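Local coordinates for uncharacterized protein (Pyrococcus furiosus, PDB 4XM2) that probably acts as a zinc-dependent deacetylase that removes acetyl groups from N-acetylglucosamine-containing substrates, at residues C36-P41 with V62-M67; Y109-L114 with E146-H151; L114-E119 with H151-F156. All coordinates share one frame; numbering follows the deposited sequence.

Interaction 1 (C36-P41 with V62-M67). With ZN (zinc ion), chain J.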
loop_
_atom_site.group_PDB
_atom_site.type_symbol
_atom_site.label_atom_id
_atom_site.label_comp_id
_atom_site.label_asym_id
_atom_site.label_seq_id
_atom_site.Cartn_x
_atom_site.Cartn_y
_atom_site.Cartn_z
ATOM N N CYS D 36 11.978 -26.443 -1.834
ATOM C CA CYS D 36 11.039 -26.304 -2.906
ATOM C C CYS D 36 9.974 -25.278 -2.500
ATOM O O CYS D 36 9.176 -25.534 -1.623
ATOM C CB CYS D 36 10.447 -27.683 -3.253
ATOM S SG CYS D 36 11.762 -28.942 -3.713
ATOM N N ILE D 37 9.993 -24.099 -3.122
ATOM C CA ILE D 37 9.007 -23.031 -2.822
ATOM C C ILE D 37 7.819 -23.187 -3.774
ATOM O O ILE D 37 8.039 -23.182 -4.969
ATOM C CB ILE D 37 9.677 -21.624 -2.992
ATOM C CG1 ILE D 37 10.826 -21.496 -1.981
ATOM C CG2 ILE D 37 8.694 -20.559 -2.818
ATOM C CD1 ILE D 37 11.706 -20.275 -2.089
ATOM N N GLU D 38 6.591 -23.384 -3.267
ATOM C CA GLU D 38 5.425 -23.498 -4.123
ATOM C C GLU D 38 4.423 -22.382 -3.880
ATOM O O GLU D 38 4.274 -21.930 -2.736
ATOM C CB GLU D 38 4.723 -24.876 -4.024
ATOM C CG GLU D 38 4.340 -25.295 -2.632
ATOM C CD GLU D 38 3.569 -26.605 -2.596
ATOM O OE1 GLU D 38 3.517 -27.304 -3.627
ATOM O OE2 GLU D 38 2.999 -26.933 -1.531
ATOM N N PRO D 39 3.741 -21.912 -4.940
ATOM C CA PRO D 39 2.692 -20.843 -4.766
ATOM C C PRO D 39 1.432 -21.337 -4.069
ATOM O O PRO D 39 0.838 -20.599 -3.279
ATOM C CB PRO D 39 2.359 -20.431 -6.188
ATOM C CG PRO D 39 3.567 -20.955 -7.045
ATOM C CD PRO D 39 4.098 -22.145 -6.356
ATOM N N HIS D 40 1.022 -22.574 -4.372
ATOM C CA HIS D 40 -0.185 -23.179 -3.783
ATOM C C HIS D 40 0.138 -24.600 -3.355
ATOM O O HIS D 40 1.135 -25.137 -3.794
ATOM C CB HIS D 40 -1.333 -23.243 -4.807
ATOM C CG HIS D 40 -1.690 -21.917 -5.381
ATOM N ND1 HIS D 40 -1.347 -21.552 -6.663
ATOM C CD2 HIS D 40 -2.272 -20.824 -4.815
ATOM C CE1 HIS D 40 -1.747 -20.304 -6.880
ATOM N NE2 HIS D 40 -2.297 -19.839 -5.768
ATOM N N PRO D 41 -0.724 -25.203 -2.522
ATOM C CA PRO D 41 -0.722 -26.650 -2.292
ATOM C C PRO D 41 -0.970 -27.404 -3.581
ATOM O O PRO D 41 -2.075 -27.294 -4.157
ATOM C CB PRO D 41 -1.926 -26.883 -1.361
ATOM C CG PRO D 41 -2.201 -25.503 -0.733
ATOM C CD PRO D 41 -1.801 -24.519 -1.793
ATOM N N VAL D 62 14.347 -32.895 1.625
ATOM C CA VAL D 62 13.551 -31.923 0.869
ATOM C C VAL D 62 12.508 -31.193 1.720
ATOM O O VAL D 62 11.674 -31.820 2.350
ATOM C CB VAL D 62 12.959 -32.524 -0.421
ATOM C CG1 VAL D 62 12.120 -31.487 -1.167
ATOM C CG2 VAL D 62 14.086 -32.945 -1.289
ATOM N N ILE D 63 12.610 -29.864 1.750
ATOM C CA ILE D 63 11.672 -29.028 2.514
ATOM C C ILE D 63 10.769 -28.152 1.624
ATOM O O ILE D 63 11.257 -27.455 0.747
ATOM C CB ILE D 63 12.440 -28.170 3.531
ATOM C CG1 ILE D 63 13.106 -29.080 4.579
ATOM C CG2 ILE D 63 11.494 -27.227 4.236
ATOM C CD1 ILE D 63 14.112 -28.384 5.432
ATOM N N TYR D 64 9.456 -28.244 1.818
ATOM C CA TYR D 64 8.526 -27.336 1.156
ATOM C C TYR D 64 8.397 -26.000 1.905
ATOM O O TYR D 64 8.383 -25.967 3.153
ATOM C CB TYR D 64 7.118 -27.971 1.056
ATOM C CG TYR D 64 6.955 -29.068 -0.006
ATOM C CD1 TYR D 64 8.034 -29.493 -0.766
ATOM C CD2 TYR D 64 5.729 -29.681 -0.208
ATOM C CE1 TYR D 64 7.886 -30.505 -1.711
ATOM C CE2 TYR D 64 5.575 -30.696 -1.144
ATOM C CZ TYR D 64 6.680 -31.114 -1.871
ATOM O OH TYR D 64 6.572 -32.094 -2.811
ATOM N N ILE D 65 8.290 -24.903 1.147
ATOM C CA ILE D 65 7.596 -23.682 1.639
ATOM C C ILE D 65 6.369 -23.508 0.696
ATOM O O ILE D 65 6.514 -23.449 -0.532
ATOM C CB ILE D 65 8.451 -22.384 1.602
ATOM C CG1 ILE D 65 9.670 -22.483 2.483
ATOM C CG2 ILE D 65 7.573 -21.141 2.017
ATOM C CD1 ILE D 65 10.814 -21.541 2.071
ATOM N N CYS D 66 5.184 -23.479 1.261
ATOM C CA CYS D 66 3.982 -23.212 0.514
ATOM C C CYS D 66 3.506 -21.758 0.782
ATOM O O CYS D 66 3.218 -21.402 1.922
ATOM C CB CYS D 66 2.885 -24.202 0.873
ATOM S SG CYS D 66 1.556 -23.975 -0.337
ATOM N N MET D 67 3.515 -20.936 -0.265
ATOM C CA MET D 67 3.300 -19.447 -0.172
ATOM C C MET D 67 1.915 -19.117 0.290
ATOM O O MET D 67 1.757 -18.273 1.173
ATOM C CB MET D 67 3.554 -18.741 -1.500
ATOM C CG MET D 67 4.968 -18.935 -2.013
ATOM S SD MET D 67 6.287 -18.437 -0.904
ATOM C CE MET D 67 5.970 -16.679 -0.582
HETATM ZN ZN ZN J . -0.527 -22.817 -8.239
HETATM O O HOH W 1 -1.804 -24.795 -8.249
HETATM O O HOH W 2 -2.360 -22.815 -9.289
#
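Unusually for the core of a parallel sheet, a carboxylate is buried beside a thiol: Glu38 OE2 lies 3.5 Å from Cys66 SG, and Glu38 CG packs 3.8 Å from Cys66 CA. Glu38 starts with CG wedged between its backbone N and carbonyl carbon (chi1 54°) and then runs extended, which carries the carboxylate over Cys66, on the face shared with Cys36 and Tyr64. Its OE1 accepts a hydrogen bond from the backbone N of Cys44; OE2 is close to the carboxylate of Glu92, a pairing that could raise the pKa of one of the two acids. Cys66 swings SG opposite its own N (chi1 -169°) and pushes it to 3.4 Å from Pro41 N, against the loop that follows strand 33-38. That loop presents His40, whose ND1 binds zinc at 2.2 Å.

Four backbone hydrogen bonds lock the strands in parallel: Cys36 N to Ile63 O, Ile65 N to Cys36 O, Glu38 N to Ile65 O (2.7 Å, 171°) and Met67 N to Glu38 O. On the other face Ile37 and Ile65 lie side by side, CG1 of the first 4.1 Å from CD1 of the second. Met67, bent at both chi2 and chi3, folds back to set SD 3.7 Å from Ile37 CG2.

The strands are the two arms of a beta-alpha-beta crossover. Helix 43-57 packs on the Cys36 and Tyr64 face and helices 118-131 and 149-164 on the isoleucine face, while strands 135-139 and 103-109 flank the pair.

Interaction 2 (Y109-L114 with E146-H151). With ZN (zinc ion), chain J.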
loop_
_atom_site.group_PDB
_atom_site.type_symbol
_atom_site.label_atom_id
_atom_site.label_comp_id
_atom_site.label_asym_id
_atom_site.label_seq_id
_atom_site.Cartn_x
_atom_site.Cartn_y
_atom_site.Cartn_z
ATOM N N TYR D 109 -0.452 -16.811 3.474
ATOM C CA TYR D 109 -1.061 -15.687 2.689
ATOM C C TYR D 109 -2.253 -16.258 1.993
ATOM O O TYR D 109 -2.219 -17.393 1.594
ATOM C CB TYR D 109 -0.032 -15.104 1.697
ATOM C CG TYR D 109 1.059 -14.437 2.492
ATOM C CD1 TYR D 109 0.798 -13.225 3.171
ATOM C CD2 TYR D 109 2.304 -15.027 2.648
ATOM C CE1 TYR D 109 1.783 -12.615 3.920
ATOM C CE2 TYR D 109 3.283 -14.430 3.372
ATOM C CZ TYR D 109 2.985 -13.220 4.062
ATOM O OH TYR D 109 3.910 -12.556 4.864
ATOM N N ARG D 110 -3.333 -15.505 1.878
ATOM C CA ARG D 110 -4.510 -16.035 1.183
ATOM C C ARG D 110 -4.237 -16.129 -0.317
ATOM O O ARG D 110 -3.626 -15.206 -0.930
ATOM C CB ARG D 110 -5.766 -15.194 1.504
ATOM C CG ARG D 110 -7.047 -15.729 0.878
ATOM C CD ARG D 110 -8.283 -15.014 1.394
ATOM N NE ARG D 110 -8.429 -15.198 2.846
ATOM C CZ ARG D 110 -9.364 -14.606 3.564
ATOM N NH1 ARG D 110 -10.248 -13.842 2.944
ATOM N NH2 ARG D 110 -9.454 -14.815 4.881
ATOM N N ASP D 111 -4.610 -17.274 -0.872
ATOM C CA ASP D 111 -4.668 -17.601 -2.310
ATOM C C ASP D 111 -5.263 -16.412 -3.119
ATOM O O ASP D 111 -6.339 -15.884 -2.782
ATOM C CB ASP D 111 -5.551 -18.881 -2.386
ATOM C CG ASP D 111 -5.644 -19.510 -3.775
ATOM O OD1 ASP D 111 -4.958 -19.103 -4.763
ATOM O OD2 ASP D 111 -6.441 -20.462 -3.875
ATOM N N THR D 112 -4.577 -16.027 -4.186
ATOM C CA THR D 112 -4.864 -14.838 -5.008
ATOM C C THR D 112 -4.512 -13.487 -4.362
ATOM O O THR D 112 -4.766 -12.470 -4.974
ATOM C CB THR D 112 -6.307 -14.752 -5.594
ATOM O OG1 THR D 112 -7.248 -14.276 -4.619
ATOM C CG2 THR D 112 -6.754 -16.116 -6.214
ATOM N N GLU D 113 -3.902 -13.493 -3.156
ATOM C CA GLU D 113 -3.627 -12.269 -2.383
ATOM C C GLU D 113 -2.209 -12.290 -1.871
ATOM O O GLU D 113 -1.849 -11.572 -0.981
ATOM C CB GLU D 113 -4.646 -12.093 -1.228
ATOM C CG GLU D 113 -6.064 -11.985 -1.689
ATOM C CD GLU D 113 -7.091 -11.827 -0.569
ATOM O OE1 GLU D 113 -6.742 -11.796 0.637
ATOM O OE2 GLU D 113 -8.287 -11.793 -0.898
ATOM N N LEU D 114 -1.366 -13.101 -2.457
ATOM C CA LEU D 114 0.021 -13.117 -2.015
ATOM C C LEU D 114 0.727 -11.804 -2.386
ATOM O O LEU D 114 0.777 -11.441 -3.545
ATOM C CB LEU D 114 0.768 -14.290 -2.638
ATOM C CG LEU D 114 2.280 -14.111 -2.409
ATOM C CD1 LEU D 114 2.601 -14.496 -1.003
ATOM C CD2 LEU D 114 3.048 -14.952 -3.448
ATOM N N GLU D 146 1.917 -16.712 -18.243
ATOM C CA GLU D 146 1.565 -17.093 -16.872
ATOM C C GLU D 146 0.688 -15.993 -16.281
ATOM O O GLU D 146 1.099 -14.833 -16.112
ATOM C CB GLU D 146 2.827 -17.239 -16.039
ATOM C CG GLU D 146 2.545 -17.651 -14.568
ATOM C CD GLU D 146 1.489 -18.718 -14.421
ATOM O OE1 GLU D 146 0.346 -18.402 -14.015
ATOM O OE2 GLU D 146 1.805 -19.900 -14.692
ATOM N N SER D 147 -0.519 -16.373 -15.957
ATOM C CA SER D 147 -1.529 -15.431 -15.590
ATOM C C SER D 147 -1.843 -15.447 -14.126
ATOM O O SER D 147 -2.676 -14.670 -13.687
ATOM C CB SER D 147 -2.816 -15.745 -16.387
ATOM O OG SER D 147 -2.559 -15.301 -17.711
ATOM N N HIS D 148 -1.217 -16.321 -13.351
ATOM C CA HIS D 148 -1.468 -16.228 -11.917
ATOM C C HIS D 148 -0.473 -15.327 -11.196
ATOM O O HIS D 148 0.687 -15.710 -11.039
ATOM C CB HIS D 148 -1.492 -17.598 -11.229
ATOM C CG HIS D 148 -2.350 -17.621 -10.007
ATOM N ND1 HIS D 148 -3.405 -18.503 -9.854
ATOM C CD2 HIS D 148 -2.379 -16.811 -8.918
ATOM C CE1 HIS D 148 -4.017 -18.264 -8.702
ATOM N NE2 HIS D 148 -3.425 -17.228 -8.122
ATOM N N PRO D 149 -0.940 -14.183 -10.634
ATOM C CA PRO D 149 0.013 -13.298 -9.933
ATOM C C PRO D 149 0.784 -13.994 -8.830
ATOM O O PRO D 149 1.965 -13.699 -8.683
ATOM C CB PRO D 149 -0.871 -12.181 -9.337
ATOM C CG PRO D 149 -2.211 -12.748 -9.312
ATOM C CD PRO D 149 -2.303 -13.644 -10.540
ATOM N N ASP D 150 0.121 -14.873 -8.064
ATOM C CA ASP D 150 0.756 -15.665 -7.000
ATOM C C ASP D 150 1.952 -16.465 -7.536
ATOM O O ASP D 150 2.922 -16.684 -6.805
ATOM C CB ASP D 150 -0.218 -16.719 -6.399
ATOM C CG ASP D 150 -1.357 -16.120 -5.526
ATOM O OD1 ASP D 150 -1.292 -14.953 -5.126
ATOM O OD2 ASP D 150 -2.351 -16.858 -5.212
ATOM N N HIS D 151 1.890 -16.893 -8.805
ATOM C CA HIS D 151 2.969 -17.677 -9.421
ATOM C C HIS D 151 4.098 -16.783 -9.802
ATOM O O HIS D 151 5.245 -16.984 -9.421
ATOM C CB HIS D 151 2.472 -18.441 -10.680
ATOM C CG HIS D 151 1.898 -19.774 -10.361
ATOM N ND1 HIS D 151 2.439 -20.952 -10.858
ATOM C CD2 HIS D 151 0.884 -20.137 -9.524
ATOM C CE1 HIS D 151 1.763 -21.969 -10.357
ATOM N NE2 HIS D 151 0.810 -21.510 -9.565
HETATM ZN ZN ZN J . -0.527 -22.817 -8.239
HETATM O O HOH W 3 -0.506 -12.452 -5.735
HETATM O O HOH W 1 -1.804 -24.795 -8.249
HETATM O O HOH W 2 -2.360 -22.815 -9.289
#
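Asp150 is gripped by the backbone of Thr112 and Leu114, one carboxylate oxygen to each. OD2 takes a hydrogen bond from Thr112 N at 2.6 Å through its syn lone pair; OD1 takes one from Leu114 N at 3.2 Å, also on the syn side but 29° out of the carboxylate plane. The aspartate sets CG beside its backbone N (chi1 -71°), which sends the carboxylate off the first turn of helix 149-164 into the loop. Leu114 adds CB, 3.3 Å from Asp150 OD1, and water 3 donates to both that oxygen and Leu114 O.

OD2 is also reached by two imidazoles: His40 NE2 hydrogen-bonds to it, and His148 NE2 makes a weak hydrogen bond at 3.1 Å. Without the carboxylate, as with an alanine here, Thr112 N and Leu114 N would probably lose their acceptors and His40 NE2 its partner, so that the zinc-binding ring would be less firmly held.

Thr112 stands in a type II turn running from Arg110 to Glu113, where its OG1 hydrogen-bonds to Asp111 O, lying in the carbonyl plane and using a lone pair of the oxygen. Its CG2 rests 4.0 Å from His148 NE2. Asp111 brings OD1 to 3.5 Å from Asp150 OD2, two acceptors not hydrogen-bonded to each other; its OD2 is held by Met72 N. His148 occupies the N-cap of the helix, its backbone N hydrogen-bonded to Glu146 OE1, which also hydrogen-bonds to His259 of a second subunit.

One residue after Asp150, His151 NE2 binds zinc at 2.3 Å. The His-Pro-Asp-His sequence thus combines a metal ligand with an aspartate that steadies another ligand, an arrangement consistent with the His-Asp-His zinc site of the GlcNAc-PI de-N-acetylase family.

Interaction 3 (L114-E119 with H151-F156). With ZN (zinc ion), chain J.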
loop_
_atom_site.group_PDB
_atom_site.type_symbol
_atom_site.label_atom_id
_atom_site.label_comp_id
_atom_site.label_asym_id
_atom_site.label_seq_id
_atom_site.Cartn_x
_atom_site.Cartn_y
_atom_site.Cartn_z
ATOM N N LEU D 114 -1.366 -13.101 -2.457
ATOM C CA LEU D 114 0.021 -13.117 -2.015
ATOM C C LEU D 114 0.727 -11.804 -2.386
ATOM O O LEU D 114 0.777 -11.441 -3.545
ATOM C CB LEU D 114 0.768 -14.290 -2.638
ATOM C CG LEU D 114 2.280 -14.111 -2.409
ATOM C CD1 LEU D 114 2.601 -14.496 -1.003
ATOM C CD2 LEU D 114 3.048 -14.952 -3.448
ATOM N N PRO D 115 1.259 -11.093 -1.387
ATOM C CA PRO D 115 1.812 -9.765 -1.639
ATOM C C PRO D 115 3.100 -9.833 -2.385
ATOM O O PRO D 115 3.837 -10.877 -2.296
ATOM C CB PRO D 115 2.103 -9.257 -0.240
ATOM C CG PRO D 115 0.958 -9.844 0.599
ATOM C CD PRO D 115 0.885 -11.291 0.035
ATOM N N TYR D 116 3.416 -8.766 -3.108
ATOM C CA TYR D 116 4.767 -8.619 -3.599
ATOM C C TYR D 116 5.483 -7.541 -2.793
ATOM O O TYR D 116 5.340 -6.359 -3.085
ATOM C CB TYR D 116 4.772 -8.247 -5.066
ATOM C CG TYR D 116 6.162 -8.157 -5.594
ATOM C CD1 TYR D 116 6.931 -9.284 -5.725
ATOM C CD2 TYR D 116 6.720 -6.922 -5.918
ATOM C CE1 TYR D 116 8.211 -9.213 -6.224
ATOM C CE2 TYR D 116 7.983 -6.845 -6.434
ATOM C CZ TYR D 116 8.716 -7.968 -6.577
ATOM O OH TYR D 116 9.976 -7.850 -7.016
ATOM N N SER D 117 6.219 -7.933 -1.752
ATOM C CA SER D 117 6.662 -6.933 -0.776
ATOM C C SER D 117 7.823 -7.468 0.041
ATOM O O SER D 117 8.023 -8.687 0.130
ATOM C CB SER D 117 5.523 -6.598 0.199
ATOM O OG SER D 117 5.289 -7.677 1.099
ATOM N N ARG D 118 8.592 -6.532 0.574
ATOM C CA ARG D 118 9.648 -6.785 1.548
ATOM C C ARG D 118 9.197 -7.736 2.670
ATOM O O ARG D 118 9.954 -8.644 3.061
ATOM C CB ARG D 118 10.178 -5.476 2.161
ATOM C CG ARG D 118 11.232 -5.741 3.310
ATOM C CD ARG D 118 11.507 -4.482 4.109
ATOM N NE ARG D 118 10.224 -3.897 4.525
ATOM C CZ ARG D 118 10.059 -2.640 4.902
ATOM N NH1 ARG D 118 11.098 -1.797 4.889
ATOM N NH2 ARG D 118 8.857 -2.224 5.253
ATOM N N GLU D 119 7.995 -7.517 3.190
ATOM C CA GLU D 119 7.446 -8.374 4.228
ATOM C C GLU D 119 7.462 -9.866 3.851
ATOM O O GLU D 119 7.801 -10.728 4.710
ATOM C CB GLU D 119 6.017 -7.969 4.619
ATOM C CG GLU D 119 5.437 -8.968 5.562
ATOM C CD GLU D 119 4.041 -8.678 6.075
ATOM O OE1 GLU D 119 3.189 -7.975 5.400
ATOM O OE2 GLU D 119 3.801 -9.216 7.180
ATOM N N HIS D 151 1.890 -16.893 -8.805
ATOM C CA HIS D 151 2.969 -17.677 -9.421
ATOM C C HIS D 151 4.098 -16.783 -9.802
ATOM O O HIS D 151 5.245 -16.984 -9.421
ATOM C CB HIS D 151 2.472 -18.441 -10.680
ATOM C CG HIS D 151 1.898 -19.774 -10.361
ATOM N ND1 HIS D 151 2.439 -20.952 -10.858
ATOM C CD2 HIS D 151 0.884 -20.137 -9.524
ATOM C CE1 HIS D 151 1.763 -21.969 -10.357
ATOM N NE2 HIS D 151 0.810 -21.510 -9.565
ATOM N N ARG D 152 3.782 -15.767 -10.566
ATOM C CA ARG D 152 4.803 -14.789 -10.898
ATOM C C ARG D 152 5.449 -14.364 -9.558
ATOM O O ARG D 152 6.638 -14.358 -9.428
ATOM C CB ARG D 152 4.177 -13.577 -11.623
ATOM C CG ARG D 152 3.407 -13.933 -12.869
ATOM C CD ARG D 152 3.155 -12.630 -13.741
ATOM N NE ARG D 152 2.159 -11.788 -13.098
ATOM C CZ ARG D 152 0.861 -11.774 -13.369
ATOM N NH1 ARG D 152 0.347 -12.551 -14.310
ATOM N NH2 ARG D 152 0.081 -10.934 -12.717
ATOM N N ARG D 153 4.664 -14.061 -8.546
ATOM C CA ARG D 153 5.262 -13.399 -7.401
ATOM C C ARG D 153 6.135 -14.363 -6.615
ATOM O O ARG D 153 7.175 -13.980 -6.126
ATOM C CB ARG D 153 4.206 -12.716 -6.555
ATOM C CG ARG D 153 3.695 -11.431 -7.234
ATOM C CD ARG D 153 2.348 -11.030 -6.677
ATOM N NE ARG D 153 2.113 -9.656 -7.043
ATOM C CZ ARG D 153 1.241 -8.835 -6.435
ATOM N NH1 ARG D 153 0.516 -9.212 -5.347
ATOM N NH2 ARG D 153 1.128 -7.597 -6.904
ATOM N N THR D 154 5.716 -15.630 -6.566
ATOM C CA THR D 154 6.505 -16.646 -5.885
ATOM C C THR D 154 7.867 -16.757 -6.507
ATOM O O THR D 154 8.847 -16.712 -5.806
ATOM C CB THR D 154 5.831 -17.984 -5.860
ATOM O OG1 THR D 154 4.633 -17.859 -5.108
ATOM C CG2 THR D 154 6.736 -18.989 -5.111
ATOM N N GLY D 155 7.922 -16.827 -7.825
ATOM C CA GLY D 155 9.205 -16.848 -8.538
ATOM C C GLY D 155 10.102 -15.661 -8.254
ATOM O O GLY D 155 11.228 -15.854 -7.842
ATOM N N PHE D 156 9.618 -14.426 -8.463
ATOM C CA PHE D 156 10.430 -13.250 -8.172
ATOM C C PHE D 156 10.813 -13.228 -6.655
ATOM O O PHE D 156 11.963 -13.013 -6.256
ATOM C CB PHE D 156 9.657 -11.991 -8.558
ATOM C CG PHE D 156 9.477 -11.781 -10.069
ATOM C CD1 PHE D 156 10.575 -11.692 -10.914
ATOM C CD2 PHE D 156 8.201 -11.574 -10.627
ATOM C CE1 PHE D 156 10.423 -11.427 -12.293
ATOM C CE2 PHE D 156 8.044 -11.309 -12.001
ATOM C CZ PHE D 156 9.170 -11.260 -12.828
HETATM ZN ZN ZN J . -0.527 -22.817 -8.239
HETATM O O HOH W 1 -1.804 -24.795 -8.249
HETATM O O HOH W 2 -2.360 -22.815 -9.289
#
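The torsions bring Tyr116 and Arg153 together: the tyrosine holds CG opposite its backbone N (chi1 -177°), while the arginine sets CG beside its own N (chi1 -74°) and then stretches straight to NE. Arg153 thereby slides past Leu114 in the opposite direction and delivers NH1 to Leu114 O, a 2.9 Å hydrogen bond with a 155° angle and the oxygen close to the guanidinium plane. Tyr116 CB sits over one face of that group, toward its rim, 3.6 Å from Arg153 NE. Edge bond and face contact together should limit the guanidinium's rotation.

Farther out, Tyr116 CE1 touches Phe156 CB at 3.9 Å, and the tyrosine OH hydrogen-bonds to Glu160, one turn after Phe156 in helix 149-164. Leu114 reaches inward, its CD2 4.0 Å from Arg153 CB and 3.7 Å from Thr154 OG1; that hydroxyl hydrogen-bonds to Asp150 O.

Tyr116 of a second subunit also packs on Arg153, so the arginine lies between two copies of the protein. The contact is loop-to-helix packing, fastening the lead-in to helix 118-131 against helix 149-164 on one face of the parallel alpha/beta sheet of the GlcNAc-PI de-N-acetylase fold, next to the zinc site.

In the fold
From the N terminus, interaction 1 comes first: helix 43-57 loops out between strands 33-38 and 61-68, and their pairing closes the unit before the other contacts begin. The chain then passes through strand 103-109 into the loop where interactions 2 and 3 start. Their segments alternate, sharing Leu114 and His151, so the two contacts cross, each spanning helix 118-131 and strand 135-139 to reach helix 149-164. Interaction 2 joins that helix's beginning to the loop, interaction 3 its next turn. All converge on the zinc: interaction 1 supplies His40, the other two His151, and Asp43 completes the protein ligands. Thr154 of interaction 3 packs on Ile37 and Met67 of interaction 1.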